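Local coordinates for protein (R)-2-hydroxyglutaryl-CoA dehydratase activating ATPase (Acidaminococcus fermentans, PDB 1HUX) that uses ATP, which it hydrolyses very slowly, to drive electron transfer that activates a dehydratase of L-glutamate fermentation, at residues A[15-19]-A[44-49]; A[26-31]-A[241-245]; A[96-100]-A[111-115]; A[120-124]-A[202-206]; A[141-145]-A[184-188]. All coordinates share one frame; numbering follows the deposited sequence.

Contact 1 (A[15-19]-A[44-49]). With ADP (adenosine-5'-diphosphate), chain D.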
# COMPACT_ATOMS: atom_id res chain seq x y z
N SER A 15 -8.10 -15.47 17.30
CA SER A 15 -8.36 -16.89 17.20
C SER A 15 -9.78 -17.07 17.70
O SER A 15 -10.10 -16.71 18.84
CB SER A 15 -7.37 -17.66 18.07
OG SER A 15 -7.36 -19.03 17.75
N LYS A 16 -10.65 -17.59 16.84
CA LYS A 16 -12.06 -17.81 17.20
C LYS A 16 -12.31 -19.31 17.34
O LYS A 16 -11.65 -20.13 16.67
CB LYS A 16 -13.01 -17.23 16.13
CG LYS A 16 -13.14 -15.69 16.07
CD LYS A 16 -11.88 -15.02 15.55
CE LYS A 16 -11.49 -15.51 14.16
NZ LYS A 16 -10.17 -14.94 13.74
N CYS A 17 -13.25 -19.65 18.21
CA CYS A 17 -13.59 -21.04 18.46
C CYS A 17 -15.08 -21.26 18.52
O CYS A 17 -15.84 -20.42 19.02
CB CYS A 17 -12.99 -21.52 19.77
SG CYS A 17 -11.26 -22.01 19.70
N ILE A 18 -15.48 -22.42 18.01
CA ILE A 18 -16.87 -22.82 18.03
C ILE A 18 -17.02 -24.29 18.42
O ILE A 18 -16.19 -25.13 18.05
CB ILE A 18 -17.53 -22.59 16.64
CG1 ILE A 18 -17.80 -21.09 16.44
CG2 ILE A 18 -18.84 -23.38 16.54
CD1 ILE A 18 -18.88 -20.54 17.36
N ILE A 19 -18.07 -24.58 19.18
CA ILE A 19 -18.38 -25.94 19.60
C ILE A 19 -19.87 -26.14 19.35
O ILE A 19 -20.70 -25.36 19.85
CB ILE A 19 -18.14 -26.17 21.13
CG1 ILE A 19 -16.65 -26.09 21.46
CG2 ILE A 19 -18.65 -27.53 21.55
CD1 ILE A 19 -16.38 -26.18 22.97
N SER A 44 -7.95 -19.53 23.45
CA SER A 44 -9.32 -19.52 22.95
C SER A 44 -9.97 -20.89 23.09
O SER A 44 -11.17 -20.99 23.35
CB SER A 44 -9.35 -19.06 21.49
OG SER A 44 -8.68 -19.97 20.64
N ILE A 45 -9.17 -21.95 22.93
CA ILE A 45 -9.70 -23.30 23.05
C ILE A 45 -10.18 -23.54 24.48
O ILE A 45 -11.27 -24.08 24.71
CB ILE A 45 -8.63 -24.35 22.70
CG1 ILE A 45 -8.17 -24.15 21.24
CG2 ILE A 45 -9.20 -25.74 22.90
CD1 ILE A 45 -7.02 -25.03 20.81
N SER A 46 -9.36 -23.12 25.44
CA SER A 46 -9.70 -23.24 26.85
C SER A 46 -10.98 -22.43 27.08
O SER A 46 -11.94 -22.90 27.70
CB SER A 46 -8.57 -22.66 27.69
OG SER A 46 -7.31 -23.02 27.14
N GLU A 47 -10.97 -21.19 26.58
CA GLU A 47 -12.11 -20.30 26.69
C GLU A 47 -13.42 -20.99 26.31
O GLU A 47 -14.40 -20.93 27.06
CB GLU A 47 -11.92 -19.08 25.79
CG GLU A 47 -10.69 -18.24 26.09
CD GLU A 47 -10.87 -17.37 27.31
OE1 GLU A 47 -9.99 -16.51 27.56
OE2 GLU A 47 -11.89 -17.53 28.02
N VAL A 48 -13.45 -21.64 25.15
CA VAL A 48 -14.67 -22.30 24.70
C VAL A 48 -15.04 -23.43 25.63
O VAL A 48 -16.15 -23.45 26.19
CB VAL A 48 -14.55 -22.91 23.27
CG1 VAL A 48 -15.46 -22.15 22.30
CG2 VAL A 48 -13.11 -22.89 22.82
N LEU A 49 -14.11 -24.36 25.77
CA LEU A 49 -14.33 -25.50 26.63
C LEU A 49 -14.93 -25.04 27.96
O LEU A 49 -15.91 -25.62 28.44
CB LEU A 49 -13.03 -26.27 26.80
CG LEU A 49 -12.64 -27.02 25.50
CD1 LEU A 49 -11.21 -27.53 25.56
CD2 LEU A 49 -13.63 -28.14 25.27
PB ADP D . -8.16 -12.77 11.03
O1B ADP D . -8.63 -12.89 9.61
O2B ADP D . -8.57 -13.96 11.95
O3B ADP D . -6.70 -12.40 11.17
PA ADP D . -10.46 -11.38 11.89
O1A ADP D . -10.84 -11.88 13.26
O2A ADP D . -11.29 -11.80 10.76
O3A ADP D . -8.91 -11.67 11.66
O5' ADP D . -10.31 -9.83 11.97
C5' ADP D . -11.40 -9.09 12.17
C4' ADP D . -11.20 -7.66 11.86
O4' ADP D . -12.38 -6.92 12.30
C3' ADP D . -9.93 -6.86 12.47
O3' ADP D . -9.44 -5.85 11.55
C2' ADP D . -10.58 -6.33 13.74
O2' ADP D . -10.01 -5.14 14.36
C1' ADP D . -11.99 -6.03 13.24
N9 ADP D . -13.02 -5.76 14.27
C8 ADP D . -13.22 -6.49 15.36
N7 ADP D . -14.17 -6.05 16.08
C5 ADP D . -14.63 -4.92 15.41
C6 ADP D . -15.68 -3.97 15.64
N6 ADP D . -16.49 -4.02 16.74
N1 ADP D . -15.85 -2.97 14.72
C2 ADP D . -15.05 -2.92 13.65
N3 ADP D . -14.05 -3.76 13.34
C4 ADP D . -13.89 -4.75 14.27
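S44 OG has several polar partners where helix segment 44-49 meets strand segment 15-19. It accepts a weak hydrogen bond from S15 OG at 3.3 Å, is hydrogen-bonded to P41 O one turn back in its own helix, and has a further weak link to G40 O. With chi1 at 65°, OG stands between the backbone N and the carbonyl carbon, a rotation that directs it to the strand. C17 SG lies alongside at 3.4 Å from S44 OG and also touches I45 CG1. Beyond this polar end the contact turns apolar. C17 CB packs on V48 CG1 at 3.6 Å, and I19 crosses V48 at a slant, its CD1 3.8 Å from V48 CB and 4.1 Å from L49 CD2. S15, C17 and I19 point toward the helix, whereas K16 and I18 point away. K16 thus serves the nucleotide: its bent chain brings NZ to ADP O1A in a 3.2 Å hydrogen bond, with O2B also close by and A14 O as a further partner. S15 and K16 both belong to the ATP-binding turn and strand of this actin-fold domain. The segment axes approach to 7.9 Å at -31°. Strand 14-21 lies between strands 4-10 and 25-33; helix 40-52 packs on one face, and helix 245-257 meets I18 on the other.

Contact 2 (A[26-31]-A[241-245]). With ADP (adenosine-5'-diphosphate), chain D.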
# COMPACT_ATOMS: atom_id res chain seq x y z
N ILE A 26 -25.09 -24.23 18.07
CA ILE A 26 -23.87 -23.71 18.68
C ILE A 26 -24.04 -23.72 20.19
O ILE A 26 -25.01 -23.16 20.72
CB ILE A 26 -23.60 -22.25 18.21
CG1 ILE A 26 -23.41 -22.23 16.69
CG2 ILE A 26 -22.37 -21.70 18.91
CD1 ILE A 26 -23.09 -20.87 16.14
N VAL A 27 -23.11 -24.35 20.90
CA VAL A 27 -23.22 -24.40 22.35
C VAL A 27 -22.34 -23.33 22.97
O VAL A 27 -22.68 -22.75 23.99
CB VAL A 27 -22.83 -25.81 22.91
CG1 VAL A 27 -23.83 -26.88 22.40
CG2 VAL A 27 -21.39 -26.16 22.51
N ALA A 28 -21.21 -23.04 22.33
CA ALA A 28 -20.33 -22.03 22.86
C ALA A 28 -19.31 -21.58 21.82
O ALA A 28 -18.96 -22.34 20.90
CB ALA A 28 -19.61 -22.56 24.09
N LYS A 29 -18.82 -20.35 22.00
CA LYS A 29 -17.82 -19.77 21.10
C LYS A 29 -16.86 -18.95 21.92
O LYS A 29 -17.14 -18.61 23.06
CB LYS A 29 -18.48 -18.86 20.07
CG LYS A 29 -19.26 -17.69 20.66
CD LYS A 29 -19.44 -16.61 19.64
CE LYS A 29 -20.33 -15.51 20.15
NZ LYS A 29 -21.70 -16.05 20.30
N SER A 30 -15.72 -18.61 21.33
CA SER A 30 -14.76 -17.79 22.03
C SER A 30 -13.89 -17.01 21.03
O SER A 30 -13.83 -17.35 19.84
CB SER A 30 -13.91 -18.67 22.96
OG SER A 30 -12.85 -19.32 22.27
N LEU A 31 -13.22 -15.98 21.53
CA LEU A 31 -12.37 -15.14 20.69
C LEU A 31 -11.23 -14.58 21.53
O LEU A 31 -11.46 -13.95 22.55
CB LEU A 31 -13.21 -14.01 20.10
CG LEU A 31 -12.56 -12.90 19.28
CD1 LEU A 31 -11.48 -13.40 18.35
CD2 LEU A 31 -13.64 -12.23 18.50
N LEU A 241 -22.66 -13.66 14.61
CA LEU A 241 -21.69 -14.74 14.41
C LEU A 241 -20.72 -14.48 13.27
O LEU A 241 -19.84 -15.31 12.99
CB LEU A 241 -22.42 -16.05 14.15
CG LEU A 241 -23.28 -16.52 15.32
CD1 LEU A 241 -24.10 -17.72 14.90
CD2 LEU A 241 -22.38 -16.85 16.52
N ALA A 242 -20.89 -13.34 12.62
CA ALA A 242 -20.06 -12.97 11.48
C ALA A 242 -18.59 -13.34 11.62
O ALA A 242 -18.04 -14.04 10.77
CB ALA A 242 -20.21 -11.49 11.21
N GLN A 243 -17.95 -12.89 12.69
CA GLN A 243 -16.52 -13.15 12.91
C GLN A 243 -16.19 -14.58 13.33
O GLN A 243 -15.02 -14.98 13.33
CB GLN A 243 -15.98 -12.16 13.94
CG GLN A 243 -14.48 -12.26 14.19
CD GLN A 243 -13.98 -11.15 15.10
OE1 GLN A 243 -14.75 -10.55 15.87
NE2 GLN A 243 -12.68 -10.87 15.02
N TYR A 244 -17.22 -15.34 13.67
CA TYR A 244 -17.04 -16.72 14.10
C TYR A 244 -17.38 -17.69 12.98
O TYR A 244 -17.50 -18.90 13.19
CB TYR A 244 -17.94 -17.03 15.29
CG TYR A 244 -17.65 -16.19 16.52
CD1 TYR A 244 -18.43 -15.07 16.82
CD2 TYR A 244 -16.60 -16.52 17.37
CE1 TYR A 244 -18.16 -14.29 17.94
CE2 TYR A 244 -16.33 -15.74 18.50
CZ TYR A 244 -17.11 -14.63 18.78
OH TYR A 244 -16.83 -13.84 19.87
N ASN A 245 -17.54 -17.16 11.77
CA ASN A 245 -17.90 -17.98 10.63
C ASN A 245 -16.83 -19.01 10.31
O ASN A 245 -17.12 -20.19 10.13
CB ASN A 245 -18.14 -17.10 9.41
CG ASN A 245 -18.87 -17.84 8.30
OD1 ASN A 245 -19.23 -17.26 7.27
ND2 ASN A 245 -19.08 -19.13 8.50
PB ADP D . -8.16 -12.77 11.03
O1B ADP D . -8.63 -12.89 9.61
O2B ADP D . -8.57 -13.96 11.95
O3B ADP D . -6.70 -12.40 11.17
PA ADP D . -10.46 -11.38 11.89
O1A ADP D . -10.84 -11.88 13.26
O2A ADP D . -11.29 -11.80 10.76
O3A ADP D . -8.91 -11.67 11.66
O5' ADP D . -10.31 -9.83 11.97
C5' ADP D . -11.40 -9.09 12.17
C4' ADP D . -11.20 -7.66 11.86
O4' ADP D . -12.38 -6.92 12.30
C3' ADP D . -9.93 -6.86 12.47
O3' ADP D . -9.44 -5.85 11.55
C2' ADP D . -10.58 -6.33 13.74
O2' ADP D . -10.01 -5.14 14.36
C1' ADP D . -11.99 -6.03 13.24
N9 ADP D . -13.02 -5.76 14.27
C8 ADP D . -13.22 -6.49 15.36
N7 ADP D . -14.17 -6.05 16.08
C5 ADP D . -14.63 -4.92 15.41
C6 ADP D . -15.68 -3.97 15.64
N6 ADP D . -16.49 -4.02 16.74
N1 ADP D . -15.85 -2.97 14.72
C2 ADP D . -15.05 -2.92 13.65
N3 ADP D . -14.05 -3.76 13.34
C4 ADP D . -13.89 -4.75 14.27
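K29 of strand segment 26-31 lies against Y244, which occupies the N-cap position before helix 245-257 of the actin fold. Its chain can be followed outward: CB lies 4.0 Å from Y244 CD2, CG is near CE2, and CD lies over one ring face, modelled too close for detail. CE passes over the rim of the ring, 3.6 Å from Y244 CZ. The chain then bends at chi4 (-68°), taking NZ off the ring to 3.9 Å from L241 CD2; its distance to the ring centroid makes any cation-pi attraction weak at most. S30 O sits at the ring edge, 3.3 Å from Y244 CE2. A serine in place of Y244 would probably leave the K29 methylenes without their aromatic platform and open a gap beside L31 CB. I26 and L241 meet tip to tip, CD1 to CD1. Before K29, V27 and A28 form a classic beta bulge opposite I19. L31 CD2 rests 3.3 Å from Q243 OE1, while Q243 NE2 donates to ADP O1A at 2.7 Å with an N-H...O angle of 165°.

Contact 3 (A[96-100]-A[111-115])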
# COMPACT_ATOMS: atom_id res chain seq x y z
N ASN A 96 -29.26 -19.74 1.50
CA ASN A 96 -29.18 -19.29 0.12
C ASN A 96 -27.94 -18.50 -0.28
O ASN A 96 -27.93 -17.83 -1.31
CB ASN A 96 -30.42 -18.48 -0.21
CG ASN A 96 -31.69 -19.25 0.06
OD1 ASN A 96 -31.79 -20.42 -0.32
ND2 ASN A 96 -32.66 -18.61 0.70
N VAL A 97 -26.89 -18.57 0.54
CA VAL A 97 -25.68 -17.86 0.20
C VAL A 97 -25.15 -18.40 -1.10
O VAL A 97 -25.39 -19.56 -1.44
CB VAL A 97 -24.56 -18.05 1.26
CG1 VAL A 97 -24.95 -17.38 2.54
CG2 VAL A 97 -24.29 -19.54 1.49
N HIS A 98 -24.44 -17.56 -1.83
CA HIS A 98 -23.84 -17.96 -3.10
C HIS A 98 -22.58 -17.14 -3.24
O HIS A 98 -21.66 -17.49 -3.98
CB HIS A 98 -24.80 -17.70 -4.25
CG HIS A 98 -25.87 -18.75 -4.38
ND1 HIS A 98 -25.59 -20.06 -4.72
CD2 HIS A 98 -27.21 -18.67 -4.23
CE1 HIS A 98 -26.72 -20.74 -4.77
NE2 HIS A 98 -27.72 -19.93 -4.47
N THR A 99 -22.56 -16.04 -2.50
CA THR A 99 -21.42 -15.13 -2.50
C THR A 99 -21.12 -14.68 -1.07
O THR A 99 -22.00 -14.17 -0.35
CB THR A 99 -21.69 -13.87 -3.40
OG1 THR A 99 -21.81 -14.28 -4.77
CG2 THR A 99 -20.55 -12.88 -3.28
N VAL A 100 -19.87 -14.89 -0.67
CA VAL A 100 -19.42 -14.53 0.67
C VAL A 100 -18.27 -13.54 0.64
O VAL A 100 -17.20 -13.82 0.09
CB VAL A 100 -18.95 -15.79 1.48
CG1 VAL A 100 -18.41 -15.36 2.83
CG2 VAL A 100 -20.10 -16.78 1.70
N ILE A 111 -15.99 -15.13 -1.92
CA ILE A 111 -16.21 -16.52 -2.27
C ILE A 111 -17.58 -16.85 -2.87
O ILE A 111 -18.63 -16.42 -2.36
CB ILE A 111 -15.99 -17.41 -1.00
CG1 ILE A 111 -14.61 -17.13 -0.41
CG2 ILE A 111 -16.14 -18.89 -1.35
CD1 ILE A 111 -14.40 -17.78 0.94
N HIS A 112 -17.57 -17.60 -3.97
CA HIS A 112 -18.82 -18.01 -4.57
C HIS A 112 -19.13 -19.37 -3.95
O HIS A 112 -18.28 -20.27 -3.95
CB HIS A 112 -18.70 -18.14 -6.09
CG HIS A 112 -20.00 -18.46 -6.77
ND1 HIS A 112 -20.27 -19.69 -7.33
CD2 HIS A 112 -21.14 -17.73 -6.88
CE1 HIS A 112 -21.52 -19.71 -7.75
NE2 HIS A 112 -22.08 -18.54 -7.49
N VAL A 113 -20.34 -19.51 -3.41
CA VAL A 113 -20.74 -20.74 -2.74
C VAL A 113 -21.90 -21.50 -3.38
O VAL A 113 -22.91 -20.91 -3.77
CB VAL A 113 -21.15 -20.46 -1.26
CG1 VAL A 113 -21.61 -21.74 -0.60
CG2 VAL A 113 -19.98 -19.85 -0.49
N GLU A 114 -21.73 -22.82 -3.46
CA GLU A 114 -22.74 -23.72 -4.01
C GLU A 114 -22.75 -24.97 -3.14
O GLU A 114 -21.72 -25.66 -3.04
CB GLU A 114 -22.40 -24.08 -5.46
CG GLU A 114 -22.52 -22.92 -6.45
CD GLU A 114 -23.96 -22.57 -6.82
OE1 GLU A 114 -24.88 -22.78 -5.99
OE2 GLU A 114 -24.16 -22.06 -7.94
N ASN A 115 -23.90 -25.26 -2.53
CA ASN A 115 -24.04 -26.44 -1.65
C ASN A 115 -22.92 -26.40 -0.63
O ASN A 115 -22.05 -27.27 -0.64
CB ASN A 115 -23.93 -27.75 -2.44
CG ASN A 115 -25.11 -27.98 -3.38
OD1 ASN A 115 -26.27 -28.01 -2.96
ND2 ASN A 115 -24.82 -28.15 -4.67
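H98 and V113 are joined by two bonds running in opposite senses. V113 N donates to H98 O, modelled too short for its length to be trusted, and H98 ND1 returns a bond to V113 O at 3.0 Å. The second is less straight, 138° at the hydrogen, and the carbonyl oxygen lies 28° out of the imidazole plane, although the donor approaches almost in line with the C=O bond. CG beside the backbone N (chi1 -79°) turns the ring to this carbonyl. E114 OE1 meets the ring edge at 3.0 Å from H98 CE1, its carboxylate plane turned nearly perpendicular to the imidazole. A leucine in place of H98 would remove the ring N-H, and V113 O would probably lose this side-chain donor and E114 its aromatic neighbour. Further along, V100 and I111 form an antiparallel hydrogen-bonded pair: V100 N reaches I111 O at 2.6 Å and I111 N reaches V100 O at 2.7 Å. T99 and H112 make the adjoining non-hydrogen-bonded pair, their backbones satisfied outward by V213 and N120, and T99 OG1 is hydrogen-bonded to V209 N. V97 CG2 packs on V113 CG1 at 4.0 Å, and V100 CG2 on V113 CG2 at 3.8 Å. This is the beta hairpin 99-104/107-114, flanked in its sheet by strands 212-215 and 117-124; V97, V100, I111 and V113 face helix 82-93.

Contact 4 (A[120-124]-A[202-206])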
# COMPACT_ATOMS: atom_id res chain seq x y z
N ASN A 120 -15.80 -20.80 -6.58
CA ASN A 120 -14.74 -19.95 -7.09
C ASN A 120 -14.49 -18.86 -6.06
O ASN A 120 -15.33 -18.65 -5.17
CB ASN A 120 -15.14 -19.32 -8.43
CG ASN A 120 -14.03 -18.47 -9.03
OD1 ASN A 120 -12.85 -18.86 -9.01
ND2 ASN A 120 -14.39 -17.30 -9.58
N PHE A 121 -13.36 -18.18 -6.18
CA PHE A 121 -13.02 -17.12 -5.23
C PHE A 121 -11.89 -16.21 -5.72
O PHE A 121 -11.05 -16.61 -6.54
CB PHE A 121 -12.58 -17.73 -3.91
CG PHE A 121 -11.15 -18.19 -3.92
CD1 PHE A 121 -10.12 -17.33 -3.54
CD2 PHE A 121 -10.81 -19.45 -4.41
CE1 PHE A 121 -8.78 -17.72 -3.64
CE2 PHE A 121 -9.48 -19.85 -4.52
CZ PHE A 121 -8.46 -18.99 -4.13
N GLN A 122 -11.85 -15.02 -5.15
CA GLN A 122 -10.83 -14.03 -5.44
C GLN A 122 -10.40 -13.52 -4.07
O GLN A 122 -11.25 -13.26 -3.20
CB GLN A 122 -11.44 -12.88 -6.25
CG GLN A 122 -10.45 -12.19 -7.18
CD GLN A 122 -10.26 -12.93 -8.49
OE1 GLN A 122 -9.31 -12.66 -9.24
NE2 GLN A 122 -11.17 -13.87 -8.79
N MET A 123 -9.10 -13.38 -3.85
CA MET A 123 -8.65 -12.89 -2.55
C MET A 123 -7.42 -12.00 -2.63
O MET A 123 -6.56 -12.19 -3.49
CB MET A 123 -8.33 -14.07 -1.62
CG MET A 123 -6.83 -14.32 -1.46
SD MET A 123 -6.42 -15.41 -0.09
CE MET A 123 -6.87 -14.36 1.32
N ASN A 124 -7.33 -11.05 -1.70
CA ASN A 124 -6.19 -10.15 -1.62
C ASN A 124 -5.37 -10.50 -0.40
O ASN A 124 -5.87 -10.52 0.74
CB ASN A 124 -6.63 -8.70 -1.52
CG ASN A 124 -5.46 -7.77 -1.28
OD1 ASN A 124 -4.38 -7.94 -1.87
ND2 ASN A 124 -5.66 -6.77 -0.43
N LEU A 202 -12.31 -6.80 -6.12
CA LEU A 202 -12.11 -8.26 -6.12
C LEU A 202 -13.43 -8.92 -6.50
O LEU A 202 -13.48 -9.83 -7.33
CB LEU A 202 -11.72 -8.76 -4.73
CG LEU A 202 -10.27 -8.73 -4.21
CD1 LEU A 202 -9.45 -9.74 -4.99
CD2 LEU A 202 -9.69 -7.33 -4.35
N ALA A 203 -14.50 -8.44 -5.86
CA ALA A 203 -15.85 -8.95 -6.05
C ALA A 203 -16.23 -9.21 -7.50
O ALA A 203 -16.80 -10.26 -7.82
CB ALA A 203 -16.85 -8.01 -5.42
N ASN A 204 -15.92 -8.27 -8.37
CA ASN A 204 -16.29 -8.43 -9.77
C ASN A 204 -15.56 -9.52 -10.55
O ASN A 204 -16.07 -10.01 -11.55
CB ASN A 204 -16.18 -7.08 -10.48
CG ASN A 204 -17.16 -6.06 -9.92
OD1 ASN A 204 -18.28 -6.40 -9.52
ND2 ASN A 204 -16.76 -4.80 -9.90
N ARG A 205 -14.37 -9.91 -10.09
CA ARG A 205 -13.64 -10.97 -10.79
C ARG A 205 -14.33 -12.31 -10.51
O ARG A 205 -14.01 -13.34 -11.12
CB ARG A 205 -12.20 -11.03 -10.30
CG ARG A 205 -11.43 -9.73 -10.40
CD ARG A 205 -11.24 -9.31 -11.84
NE ARG A 205 -10.46 -8.08 -11.92
CZ ARG A 205 -10.14 -7.47 -13.06
NH1 ARG A 205 -10.52 -7.98 -14.23
NH2 ARG A 205 -9.43 -6.35 -13.04
N VAL A 206 -15.29 -12.30 -9.58
CA VAL A 206 -16.01 -13.51 -9.18
C VAL A 206 -17.49 -13.42 -9.52
O VAL A 206 -18.11 -14.41 -9.93
CB VAL A 206 -15.87 -13.74 -7.64
CG1 VAL A 206 -16.82 -14.85 -7.18
CG2 VAL A 206 -14.41 -14.06 -7.31
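The amide of Q122 lies under R205 CB, which is 3.3 Å from Q122 CD and nearly as close to OE1 and NE2, so the methylene stands over the amide plane. R205 is poorly ordered, and the position of its CB is correspondingly less certain. The guanidinium, turned about 35° from the amide plane, leads away, and the overlap stays with the aliphatic base of the arginine. At the nitrogen end of the amide, V206 CG2 comes to 3.6 Å from Q122 NE2. The second amide, that of N120, brings ND2 to 4.0 Å from the same V206 CG2, the two side chains running antiparallel as they pass. A bend at chi2 (82°) turns the Q122 amide so that one face meets R205 CB, leaving its stem to L202 and V206: CG lies 3.4 Å from L202 CD1 and CB 3.4 Å from V206 CG2. L202 CD1 also reaches the strand backbone, 3.8 Å from M123 N. Both apolar side chains continue onto the next strand, L202 on V110 and V206 on H112, so the end of helix 184-204 and the residues after it pack across the edge strand 117-124 of its sheet. N124 ND2 is hydrogen-bonded to the backbone O of C127, a cysteine that binds the [4Fe-4S] cluster shared between the two subunits. Within the contact no hydrogen bond or salt bridge forms, which implies that this surface junction rests on shape and dispersion rather than on directional bonds.

Contact 5 (A[141-145]-A[184-188])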
# COMPACT_ATOMS: atom_id res chain seq x y z
N ILE A 141 -4.89 7.72 12.72
CA ILE A 141 -4.67 9.11 12.35
C ILE A 141 -5.87 9.95 12.79
O ILE A 141 -5.71 11.05 13.31
CB ILE A 141 -4.48 9.25 10.83
CG1 ILE A 141 -3.45 8.23 10.33
CG2 ILE A 141 -3.99 10.63 10.50
CD1 ILE A 141 -2.12 8.31 11.03
N LEU A 142 -7.08 9.45 12.59
CA LEU A 142 -8.28 10.17 12.99
C LEU A 142 -8.37 10.22 14.51
O LEU A 142 -9.16 11.00 15.07
CB LEU A 142 -9.53 9.48 12.45
CG LEU A 142 -9.69 9.47 10.94
CD1 LEU A 142 -10.89 8.62 10.56
CD2 LEU A 142 -9.86 10.90 10.42
N GLU A 143 -7.56 9.39 15.16
CA GLU A 143 -7.59 9.29 16.61
C GLU A 143 -8.97 8.84 17.08
O GLU A 143 -9.62 9.52 17.86
CB GLU A 143 -7.23 10.63 17.25
CG GLU A 143 -5.82 11.10 16.93
CD GLU A 143 -5.33 12.18 17.88
OE1 GLU A 143 -5.11 11.87 19.07
OE2 GLU A 143 -5.19 13.34 17.44
N VAL A 144 -9.41 7.68 16.59
CA VAL A 144 -10.71 7.12 16.95
C VAL A 144 -10.58 5.59 17.11
O VAL A 144 -9.56 5.00 16.73
CB VAL A 144 -11.76 7.40 15.85
CG1 VAL A 144 -13.15 7.04 16.33
CG2 VAL A 144 -11.68 8.86 15.43
N LYS A 145 -11.60 4.96 17.69
CA LYS A 145 -11.57 3.52 17.89
C LYS A 145 -12.20 2.80 16.71
O LYS A 145 -13.35 3.07 16.35
CB LYS A 145 -12.31 3.13 19.17
CG LYS A 145 -11.59 3.53 20.44
CD LYS A 145 -12.23 2.89 21.68
CE LYS A 145 -13.65 3.40 21.94
NZ LYS A 145 -14.27 2.87 23.20
N LYS A 184 -14.35 14.83 10.66
CA LYS A 184 -13.95 13.42 10.74
C LYS A 184 -15.09 12.52 10.28
O LYS A 184 -14.88 11.55 9.55
CB LYS A 184 -13.58 13.04 12.17
CG LYS A 184 -12.29 13.62 12.69
CD LYS A 184 -12.05 13.14 14.11
CE LYS A 184 -10.72 13.61 14.66
NZ LYS A 184 -10.60 13.19 16.08
N ILE A 185 -16.29 12.83 10.75
CA ILE A 185 -17.48 12.07 10.38
C ILE A 185 -17.50 11.85 8.86
O ILE A 185 -17.78 10.75 8.36
CB ILE A 185 -18.76 12.84 10.79
CG1 ILE A 185 -18.63 13.33 12.23
CG2 ILE A 185 -19.97 11.97 10.64
CD1 ILE A 185 -18.32 12.23 13.22
N ASP A 186 -17.19 12.90 8.11
CA ASP A 186 -17.20 12.84 6.66
C ASP A 186 -16.00 12.11 6.10
O ASP A 186 -16.12 11.39 5.11
CB ASP A 186 -17.28 14.25 6.08
CG ASP A 186 -18.55 15.00 6.52
OD1 ASP A 186 -19.64 14.39 6.49
OD2 ASP A 186 -18.45 16.19 6.90
N ILE A 187 -14.84 12.29 6.71
CA ILE A 187 -13.64 11.60 6.26
C ILE A 187 -13.81 10.10 6.45
O ILE A 187 -13.33 9.29 5.65
CB ILE A 187 -12.39 12.02 7.07
CG1 ILE A 187 -12.06 13.50 6.79
CG2 ILE A 187 -11.20 11.13 6.71
CD1 ILE A 187 -10.62 13.94 7.18
N ILE A 188 -14.50 9.72 7.52
CA ILE A 188 -14.74 8.32 7.83
C ILE A 188 -15.60 7.66 6.77
O ILE A 188 -15.19 6.67 6.17
CB ILE A 188 -15.39 8.16 9.23
CG1 ILE A 188 -14.29 8.15 10.30
CG2 ILE A 188 -16.23 6.88 9.29
CD1 ILE A 188 -14.80 8.08 11.72
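L142, at the end of helix 132-142, wedges its isobutyl group against the first turn of helix 184-204, while K184 runs back the other way to the Schellman motif that closes the first helix. The leucine forks over two partners, crossing each at a slant: CD1 lies 3.4 Å from I188 CG1, and CD2 lies 4.0 Å from I187 CG2. K184 is stretched out, with chi2 to chi4 all near 180°, a straight reach from one helix to the end of the other. V144 CG2 only brushes it, 4.5 Å from K184 CD. E143 leaves the helix with positive phi (61°), and its carboxylate does not meet the ammonium: OE2 stays 5.6 Å from K184 NZ, where opposite charges could attract only at a distance. Helix 149-153 covers V144 and I188 through L152, and V174 of helix 167-179 packs on L142. The one hydrogen bond across the contact is K184 NZ to L142 O at 2.8 Å, approaching almost straight on, with a C=O...N angle of 168°.

Contacts 1 and 3 are the buried ones, contacts 2 and 5 are partly buried, and contact 4 lies at the surface. Contacts 1 and 2 share the sheet holding strands 14-21 and 25-33, where S30 OG probably bonds to S44 O, and each supplies one side chain to ADP. Contacts 3 and 4 meet in the other five-strand sheet through H112 N and N120 O; the first is built mainly on backbone bonds, with one from a histidine ring, the second on side-chain packing alone. Contacts 4 and 5 use opposite ends of helix 184-204, their centres about 29 Å apart. Contact 5, nested in the loop closed by contact 4, joins one helix end and its following loop to another helix's start, away from the annotated sites.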